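Local coordinates for protein acetyl-CoA acetyltransferase (Elizabethkingia anophelis NUHP1, PDB 6BN2) that probably catalyses the reversible, thiolase-type condensation of two acetyl-CoA molecules into acetoacetyl-CoA and free CoA, at residues Gln57-Gly62 with Asn85-Thr90; Ile283-Asp288 with Ala309-Thr314; Phe296-Ala301 with Gly331-Lys336. All blocks are in the same frame, centred on the assembly; numbering follows the deposited sequence.

Interaction 1: residues Gln57-Gly62 with Asn85-Thr90; sequences QDVYMG and NTTPTT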
loop_
_atom_site.group_PDB
_atom_site.type_symbol
_atom_site.label_atom_id
_atom_site.label_comp_id
_atom_site.label_asym_id
_atom_site.label_seq_id
_atom_site.Cartn_x
_atom_site.Cartn_y
_atom_site.Cartn_z
ATOM N N GLN A 57 -4.983 13.776 -10.290
ATOM C CA GLN A 57 -4.051 12.985 -11.104
ATOM C C GLN A 57 -3.644 11.664 -10.470
ATOM O O GLN A 57 -3.022 10.829 -11.152
ATOM C CB GLN A 57 -2.796 13.805 -11.408
ATOM C CG GLN A 57 -3.100 14.965 -12.355
ATOM C CD GLN A 57 -1.913 15.896 -12.493
ATOM O OE1 GLN A 57 -1.794 16.882 -11.764
ATOM N NE2 GLN A 57 -1.009 15.571 -13.418
ATOM N N ASP A 58 -3.975 11.449 -9.201
ATOM C CA ASP A 58 -3.644 10.215 -8.499
ATOM C C ASP A 58 -4.465 10.214 -7.220
ATOM O O ASP A 58 -4.963 11.256 -6.779
ATOM C CB ASP A 58 -2.137 10.113 -8.191
ATOM C CG ASP A 58 -1.611 8.671 -8.229
ATOM O OD1 ASP A 58 -2.388 7.721 -7.981
ATOM O OD2 ASP A 58 -0.393 8.504 -8.479
ATOM N N VAL A 59 -4.613 9.030 -6.647
ATOM C CA VAL A 59 -5.354 8.820 -5.406
ATOM C C VAL A 59 -4.544 7.828 -4.591
ATOM O O VAL A 59 -4.315 6.704 -5.054
ATOM C CB VAL A 59 -6.757 8.244 -5.652
ATOM C CG1 VAL A 59 -7.466 7.958 -4.306
ATOM C CG2 VAL A 59 -7.626 9.178 -6.526
ATOM N N TYR A 60 -4.143 8.219 -3.379
ATOM C CA TYR A 60 -3.471 7.315 -2.441
ATOM C C TYR A 60 -4.374 7.144 -1.233
ATOM O O TYR A 60 -4.705 8.135 -0.574
ATOM C CB TYR A 60 -2.131 7.863 -1.953
ATOM C CG TYR A 60 -1.040 8.038 -2.992
ATOM C CD1 TYR A 60 0.096 8.774 -2.680
ATOM C CD2 TYR A 60 -1.145 7.488 -4.272
ATOM C CE1 TYR A 60 1.108 8.956 -3.593
ATOM C CE2 TYR A 60 -0.130 7.677 -5.204
ATOM C CZ TYR A 60 0.995 8.403 -4.860
ATOM O OH TYR A 60 2.036 8.579 -5.766
ATOM N N MET A 61 -4.773 5.908 -0.934
ATOM C CA MET A 61 -5.624 5.663 0.230
ATOM C C MET A 61 -4.975 4.656 1.166
ATOM O O MET A 61 -4.669 3.527 0.755
ATOM C CB MET A 61 -7.014 5.163 -0.186
ATOM C CG MET A 61 -7.837 6.225 -0.919
ATOM S SD MET A 61 -8.245 7.693 0.099
ATOM C CE MET A 61 -9.720 7.082 0.952
ATOM N N GLY A 62 -4.818 5.051 2.428
ATOM C CA GLY A 62 -4.412 4.096 3.455
ATOM C C GLY A 62 -5.514 3.079 3.716
ATOM O O GLY A 62 -6.700 3.396 3.680
ATOM N N ASN A 85 -12.479 7.097 -14.837
ATOM C CA ASN A 85 -11.666 5.888 -14.987
ATOM C C ASN A 85 -10.282 6.184 -15.544
ATOM O O ASN A 85 -9.492 5.247 -15.737
ATOM C CB ASN A 85 -12.421 4.860 -15.854
ATOM C CG ASN A 85 -12.670 5.324 -17.290
ATOM O OD1 ASN A 85 -11.950 6.157 -17.841
ATOM N ND2 ASN A 85 -13.693 4.751 -17.913
ATOM N N THR A 86 -9.966 7.454 -15.792
ATOM C CA THR A 86 -8.625 7.870 -16.172
ATOM C C THR A 86 -7.758 8.215 -14.960
ATOM O O THR A 86 -6.615 8.650 -15.138
ATOM C CB THR A 86 -8.705 9.058 -17.150
ATOM O OG1 THR A 86 -9.545 10.087 -16.587
ATOM C CG2 THR A 86 -9.310 8.610 -18.492
ATOM N N THR A 87 -8.269 8.025 -13.738
ATOM C CA THR A 87 -7.548 8.375 -12.514
ATOM C C THR A 87 -6.742 7.194 -11.981
ATOM O O THR A 87 -7.342 6.201 -11.539
ATOM C CB THR A 87 -8.524 8.824 -11.431
ATOM O OG1 THR A 87 -9.468 9.747 -11.989
ATOM C CG2 THR A 87 -7.769 9.502 -10.278
ATOM N N PRO A 88 -5.411 7.282 -11.926
ATOM C CA PRO A 88 -4.628 6.237 -11.232
ATOM C C PRO A 88 -4.928 6.198 -9.738
ATOM O O PRO A 88 -5.244 7.220 -9.122
ATOM C CB PRO A 88 -3.174 6.665 -11.476
ATOM C CG PRO A 88 -3.251 7.496 -12.756
ATOM C CD PRO A 88 -4.545 8.272 -12.584
ATOM N N THR A 89 -4.783 5.007 -9.138
ATOM C CA THR A 89 -5.065 4.851 -7.706
ATOM C C THR A 89 -4.145 3.802 -7.085
ATOM O O THR A 89 -3.808 2.804 -7.730
ATOM C CB THR A 89 -6.525 4.410 -7.446
ATOM O OG1 THR A 89 -6.732 3.115 -8.019
ATOM C CG2 THR A 89 -7.540 5.368 -8.075
ATOM N N THR A 90 -3.802 3.996 -5.804
ATOM C CA THR A 90 -2.939 3.067 -5.060
ATOM C C THR A 90 -3.377 3.005 -3.594
ATOM O O THR A 90 -3.708 4.029 -3.000
ATOM C CB THR A 90 -1.458 3.510 -5.142
ATOM O OG1 THR A 90 -0.993 3.390 -6.495
ATOM C CG2 THR A 90 -0.539 2.657 -4.230
HETATM O O HOH W 1 -1.590 5.271 -8.470
#
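Val-59 and Tyr-60 run parallel to Thr-89 and Thr-90, joining the first and last elements of a beta-alpha-beta unit (strand 59-62, helix 73-80, strand 89-93) in the N-terminal half of the thiolase fold. Within this chain strand 89-93 is the outermost of the sheet.

Backbone bonds set the register. Thr-90 N donates to Val-59 O at 2.9 Å, and Met-61 N to Thr-90 O at 3.0 Å. Pro-88 O receives only a weak bond from Val-59 N. That same N-H also donates to Asp-58 OD1, which it meets on the anti side of the carboxylate. CA-H...O contacts from Thr-89 to Val-59 O and from Tyr-60 to Thr-90 O fill in between the N-H bonds.

Apolar packing occurs on both faces. Thr-89 CG2 lies 3.8 Å from Val-59 CB and Thr-87 CG2 3.8 Å from Val-59 CG2, on the face covered by helix 73-80. On the face with helix 98-111, the Tyr-60 and Thr-90 side chains lie side by side, CD2 near CB.

Asp-58 supplies the charge at the contact. Its OD2 forms a salt bridge with Lys-101 of the second subunit, whereas OD1 accepts a 2.6 Å bond from a water that is also hydrogen-bonded to Thr-90 OG1, 2.8 Å away.

Interaction 2: residues Ile283-Asp288 with Ala309-Thr314; sequences IVSYAD and AKANLT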
loop_
_atom_site.group_PDB
_atom_site.type_symbol
_atom_site.label_atom_id
_atom_site.label_comp_id
_atom_site.label_asym_id
_atom_site.label_seq_id
_atom_site.Cartn_x
_atom_site.Cartn_y
_atom_site.Cartn_z
ATOM N N ILE A 283 1.556 22.204 3.816
ATOM C CA ILE A 283 2.352 21.140 4.426
ATOM C C ILE A 283 3.780 21.653 4.543
ATOM O O ILE A 283 4.403 22.003 3.540
ATOM C CB ILE A 283 2.287 19.843 3.609
ATOM C CG1 ILE A 283 0.867 19.265 3.669
ATOM C CG2 ILE A 283 3.298 18.823 4.156
ATOM C CD1 ILE A 283 0.642 18.049 2.740
ATOM N N VAL A 284 4.291 21.732 5.767
ATOM C CA VAL A 284 5.620 22.303 5.982
ATOM C C VAL A 284 6.703 21.234 5.871
ATOM O O VAL A 284 7.713 21.434 5.184
ATOM C CB VAL A 284 5.679 23.008 7.346
ATOM C CG1 VAL A 284 7.078 23.549 7.599
ATOM C CG2 VAL A 284 4.640 24.134 7.413
ATOM N N SER A 285 6.488 20.104 6.545
ATOM C CA SER A 285 7.451 19.012 6.580
ATOM C C SER A 285 6.765 17.761 7.105
ATOM O O SER A 285 5.630 17.800 7.595
ATOM C CB SER A 285 8.650 19.351 7.464
ATOM O OG SER A 285 8.201 19.481 8.810
ATOM N N TYR A 286 7.486 16.646 7.020
ATOM C CA TYR A 286 6.950 15.370 7.484
ATOM C C TYR A 286 8.128 14.428 7.656
ATOM O O TYR A 286 9.219 14.672 7.132
ATOM C CB TYR A 286 5.905 14.773 6.504
ATOM C CG TYR A 286 6.382 14.932 5.088
ATOM C CD1 TYR A 286 7.306 14.040 4.552
ATOM C CD2 TYR A 286 5.981 16.012 4.315
ATOM C CE1 TYR A 286 7.818 14.222 3.285
ATOM C CE2 TYR A 286 6.483 16.200 3.039
ATOM C CZ TYR A 286 7.400 15.301 2.535
ATOM O OH TYR A 286 7.941 15.487 1.277
ATOM N N ALA A 287 7.892 13.339 8.386
ATOM C CA ALA A 287 8.972 12.384 8.626
ATOM C C ALA A 287 8.402 11.072 9.132
ATOM O O ALA A 287 7.336 11.037 9.757
ATOM C CB ALA A 287 9.989 12.913 9.657
ATOM N N ASP A 288 9.138 10.002 8.869
ATOM C CA ASP A 288 8.907 8.705 9.483
ATOM C C ASP A 288 10.052 8.405 10.441
ATOM O O ASP A 288 11.192 8.835 10.227
ATOM C CB ASP A 288 8.855 7.585 8.438
ATOM C CG ASP A 288 7.761 7.781 7.414
ATOM O OD1 ASP A 288 6.586 7.815 7.809
ATOM O OD2 ASP A 288 8.080 7.948 6.207
ATOM N N ALA A 309 12.878 19.353 12.697
ATOM C CA ALA A 309 14.176 19.772 12.181
ATOM C C ALA A 309 14.106 20.044 10.683
ATOM O O ALA A 309 14.722 20.997 10.185
ATOM C CB ALA A 309 15.235 18.716 12.493
ATOM N N LYS A 310 13.350 19.228 9.954
ATOM C CA LYS A 310 13.169 19.470 8.528
ATOM C C LYS A 310 12.431 20.779 8.269
ATOM O O LYS A 310 12.713 21.460 7.276
ATOM C CB LYS A 310 12.434 18.285 7.897
ATOM C CG LYS A 310 13.319 17.038 7.847
ATOM C CD LYS A 310 12.521 15.831 7.363
ATOM C CE LYS A 310 12.287 15.882 5.850
ATOM N NZ LYS A 310 11.514 14.674 5.389
ATOM N N ALA A 311 11.509 21.161 9.158
ATOM C CA ALA A 311 10.798 22.433 9.052
ATOM C C ALA A 311 11.609 23.623 9.548
ATOM O O ALA A 311 11.159 24.760 9.377
ATOM C CB ALA A 311 9.487 22.373 9.839
ATOM N N ASN A 312 12.778 23.395 10.153
ATOM C CA ASN A 312 13.541 24.447 10.839
ATOM C C ASN A 312 12.700 25.126 11.920
ATOM O O ASN A 312 12.764 26.346 12.120
ATOM C CB ASN A 312 14.097 25.481 9.857
ATOM C CG ASN A 312 15.145 24.890 8.931
ATOM O OD1 ASN A 312 16.155 24.355 9.383
ATOM N ND2 ASN A 312 14.895 24.962 7.632
ATOM N N LEU A 313 11.917 24.322 12.635
ATOM C CA LEU A 313 11.070 24.785 13.719
ATOM C C LEU A 313 11.432 24.037 14.995
ATOM O O LEU A 313 12.041 22.970 14.963
ATOM C CB LEU A 313 9.577 24.575 13.408
ATOM C CG LEU A 313 9.034 25.406 12.251
ATOM C CD1 LEU A 313 7.604 24.961 11.948
ATOM C CD2 LEU A 313 9.081 26.897 12.604
ATOM N N THR A 314 11.070 24.622 16.125
ATOM C CA THR A 314 11.226 23.951 17.402
ATOM C C THR A 314 9.865 23.555 17.937
ATOM O O THR A 314 8.820 24.008 17.459
ATOM C CB THR A 314 11.929 24.845 18.426
ATOM O OG1 THR A 314 11.056 25.938 18.766
ATOM C CG2 THR A 314 13.232 25.392 17.864
HETATM O O HOH W 2 9.486 17.119 4.756
#
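Lys-310, Ala-311 and Ser-285 carry most of this contact, in which the C-terminal end of helix 300-311 packs on strand 281-290 where Val-284 and Ser-285 form a classic beta bulge opposite Val-396. The helix finishes in a Schellman motif, with Asn-312 at positive phi.

Lys-310 starts with CB 4.0 Å from Ser-285 CB and ends at the carbonyl of Tyr-286. Its chain bends at chi3 (76°), which turns CE back beside Tyr-286 O, and NZ then donates to that carbonyl at 2.9 Å with a C=O...N angle of 164°. NZ also forms a salt bridge with Asp-114 of the second subunit, whose other carboxylate oxygen takes a hydrogen bond with Tyr-286 OH, tying the strand and helix to the dimer interface.

Ala-311 sets its methyl against two strand residues: CB is 3.5 Å from Val-284 CG1, tighter than usual for carbons, and 3.3 Å from Ser-285 OG. Ser-285 OG stands between its own backbone N and carbonyl carbon (chi1 65°) and is hydrogen-bonded to Ala-307 O in the helix. A water accepts from Tyr-286 N and, weakly, from Lys-310 NZ; it sits over the centre of the Tyr-286 ring, 3.4 Å above its plane.

Interaction 3: residues Phe296-Ala301 with Gly331-Lys336; sequences FTTAPA and GLANNK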
loop_
_atom_site.group_PDB
_atom_site.type_symbol
_atom_site.label_atom_id
_atom_site.label_comp_id
_atom_site.label_asym_id
_atom_site.label_seq_id
_atom_site.Cartn_x
_atom_site.Cartn_y
_atom_site.Cartn_z
ATOM N N PHE A 296 6.689 0.662 19.559
ATOM C CA PHE A 296 5.938 1.516 18.649
ATOM C C PHE A 296 5.229 2.630 19.414
ATOM O O PHE A 296 5.011 3.716 18.871
ATOM C CB PHE A 296 4.919 0.691 17.840
ATOM C CG PHE A 296 3.682 0.287 18.625
ATOM C CD1 PHE A 296 2.603 1.158 18.761
ATOM C CD2 PHE A 296 3.598 -0.971 19.195
ATOM C CE1 PHE A 296 1.482 0.795 19.490
ATOM C CE2 PHE A 296 2.480 -1.344 19.913
ATOM C CZ PHE A 296 1.421 -0.461 20.064
ATOM N N THR A 297 4.901 2.379 20.684
ATOM C CA THR A 297 4.114 3.317 21.484
ATOM C C THR A 297 4.772 4.688 21.610
ATOM O O THR A 297 4.068 5.702 21.701
ATOM C CB THR A 297 3.901 2.747 22.886
ATOM O OG1 THR A 297 5.169 2.359 23.431
ATOM C CG2 THR A 297 2.993 1.513 22.834
ATOM N N THR A 298 6.102 4.739 21.678
ATOM C CA THR A 298 6.810 6.005 21.837
ATOM C C THR A 298 7.519 6.448 20.559
ATOM O O THR A 298 8.257 7.442 20.574
ATOM C CB THR A 298 7.814 5.902 22.986
ATOM O OG1 THR A 298 8.778 4.880 22.683
ATOM C CG2 THR A 298 7.097 5.555 24.297
ATOM N N ALA A 299 7.317 5.740 19.452
ATOM C CA ALA A 299 7.898 6.197 18.196
ATOM C C ALA A 299 7.412 7.582 17.757
ATOM O O ALA A 299 8.194 8.278 17.083
ATOM C CB ALA A 299 7.635 5.152 17.089
ATOM N N PRO A 300 6.193 8.044 18.070
ATOM C CA PRO A 300 5.846 9.421 17.676
ATOM C C PRO A 300 6.802 10.443 18.254
ATOM O O PRO A 300 7.082 11.459 17.604
ATOM C CB PRO A 300 4.414 9.592 18.219
ATOM C CG PRO A 300 3.850 8.179 18.120
ATOM C CD PRO A 300 5.015 7.341 18.615
ATOM N N ALA A 301 7.322 10.197 19.463
ATOM C CA ALA A 301 8.276 11.124 20.072
ATOM C C ALA A 301 9.623 11.118 19.367
ATOM O O ALA A 301 10.416 12.046 19.576
ATOM C CB ALA A 301 8.456 10.794 21.556
ATOM N N GLY A 331 -0.976 8.255 24.536
ATOM C CA GLY A 331 -1.110 9.703 24.584
ATOM C C GLY A 331 -0.306 10.294 25.722
ATOM O O GLY A 331 0.448 11.258 25.541
ATOM N N LEU A 332 -0.432 9.697 26.908
ATOM C CA LEU A 332 0.281 10.204 28.074
ATOM C C LEU A 332 1.788 10.069 27.908
ATOM O O LEU A 332 2.543 10.971 28.286
ATOM C CB LEU A 332 -0.175 9.462 29.328
ATOM C CG LEU A 332 -1.605 9.803 29.759
ATOM C CD1 LEU A 332 -2.134 8.802 30.769
ATOM C CD2 LEU A 332 -1.645 11.220 30.339
ATOM N N ALA A 333 2.250 8.945 27.359
ATOM C CA ALA A 333 3.691 8.718 27.260
ATOM C C ALA A 333 4.349 9.713 26.314
ATOM O O ALA A 333 5.395 10.288 26.637
ATOM C CB ALA A 333 3.976 7.291 26.786
ATOM N N ASN A 334 3.762 9.929 25.136
ATOM C CA ASN A 334 4.377 10.879 24.212
ATOM C C ASN A 334 4.301 12.310 24.741
ATOM O O ASN A 334 5.242 13.085 24.549
ATOM C CB ASN A 334 3.753 10.749 22.822
ATOM C CG ASN A 334 4.205 9.471 22.119
ATOM O OD1 ASN A 334 5.372 9.335 21.744
ATOM N ND2 ASN A 334 3.301 8.514 21.985
ATOM N N ASN A 335 3.212 12.684 25.429
ATOM C CA ASN A 335 3.175 14.011 26.054
ATOM C C ASN A 335 4.292 14.154 27.075
ATOM O O ASN A 335 4.953 15.199 27.150
ATOM C CB ASN A 335 1.823 14.264 26.742
ATOM C CG ASN A 335 0.709 14.595 25.769
ATOM O OD1 ASN A 335 0.921 14.660 24.561
ATOM N ND2 ASN A 335 -0.501 14.808 26.305
ATOM N N LYS A 336 4.506 13.109 27.881
ATOM C CA LYS A 336 5.493 13.149 28.950
ATOM C C LYS A 336 6.907 13.238 28.388
ATOM O O LYS A 336 7.739 14.005 28.891
ATOM C CB LYS A 336 5.326 11.887 29.800
ATOM C CG LYS A 336 5.643 11.988 31.248
ATOM C CD LYS A 336 5.355 10.634 31.907
ATOM C CE LYS A 336 5.728 10.639 33.375
ATOM N NZ LYS A 336 5.347 9.365 34.037
#
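Ala-333 and Asn-334 of helix 328-338 meet the turn that leads into helix 300-311, in the C-terminal half of the thiolase fold. Ala-333 contributes loose apolar packing: its CB is 4.4 Å from Thr-298 CG2, and Cys-171 of helix 169-174 touches both side chains.

Asn-334, one residue on, has by far the most surface buried here. With CG anti to the carbonyl carbon (chi1 -73°), CG comes within 3.9 Å of Pro-300 CB, and the buried carboxamide bridges two points of the facing backbone. ND2 donates to Thr-297 O at 2.9 Å, coming nearly in line with the C=O while the acceptor is tilted 20° out of the amide plane; the same nitrogen bonds Val-330 O one turn back in its own helix. On the other branch, OD1 takes a weak bond from Ala-301 N at 3.1 Å, and this N-H also bonds weakly to Thr-298 O. Ala-301 CB comes within 3.4 Å of OD1. The Pro-300 ring, crossing the Asn-334 side chain at about a right angle, sets CB and CD each 3.7 Å from OD1. Held firmly at ND2 and weakly at OD1, the carboxamide links the 3-10 segment 296-298 to Ala-301.

Around this junction, Ala-301 also packs on Ile-337 and Leu-338 farther along helix 328-338. Pro-300 rests on Ala-384 and Cys-386 of strand 380-387, Cys-386 being a predicted active-site proton acceptor, and Phe-296 touches the same cysteine; the turn thus lies between helix 328-338 and that strand.

How the interactions relate
Interactions 1 and 3 are buried, whereas interaction 2 is only partly so, with Lys-310 exposed. Interactions 1 and 2 reach the same mixed beta-sheet from the N- and C-terminal halves of the fold, their centres about 26 Å apart, and both touch the second subunit; interaction 3 touches no other chain of the assembly. Interactions 2 and 3 share helix 300-311, gripping its end and its start respectively, and their segments alternate along the chain. The chemistry follows the place: strand pairing through backbone bonds in interaction 1, a lysine ammonium group and a close methyl contact in interaction 2, and one carboxamide bridging backbone groups in interaction 3, on the opposite side of the chain's centre from interaction 1.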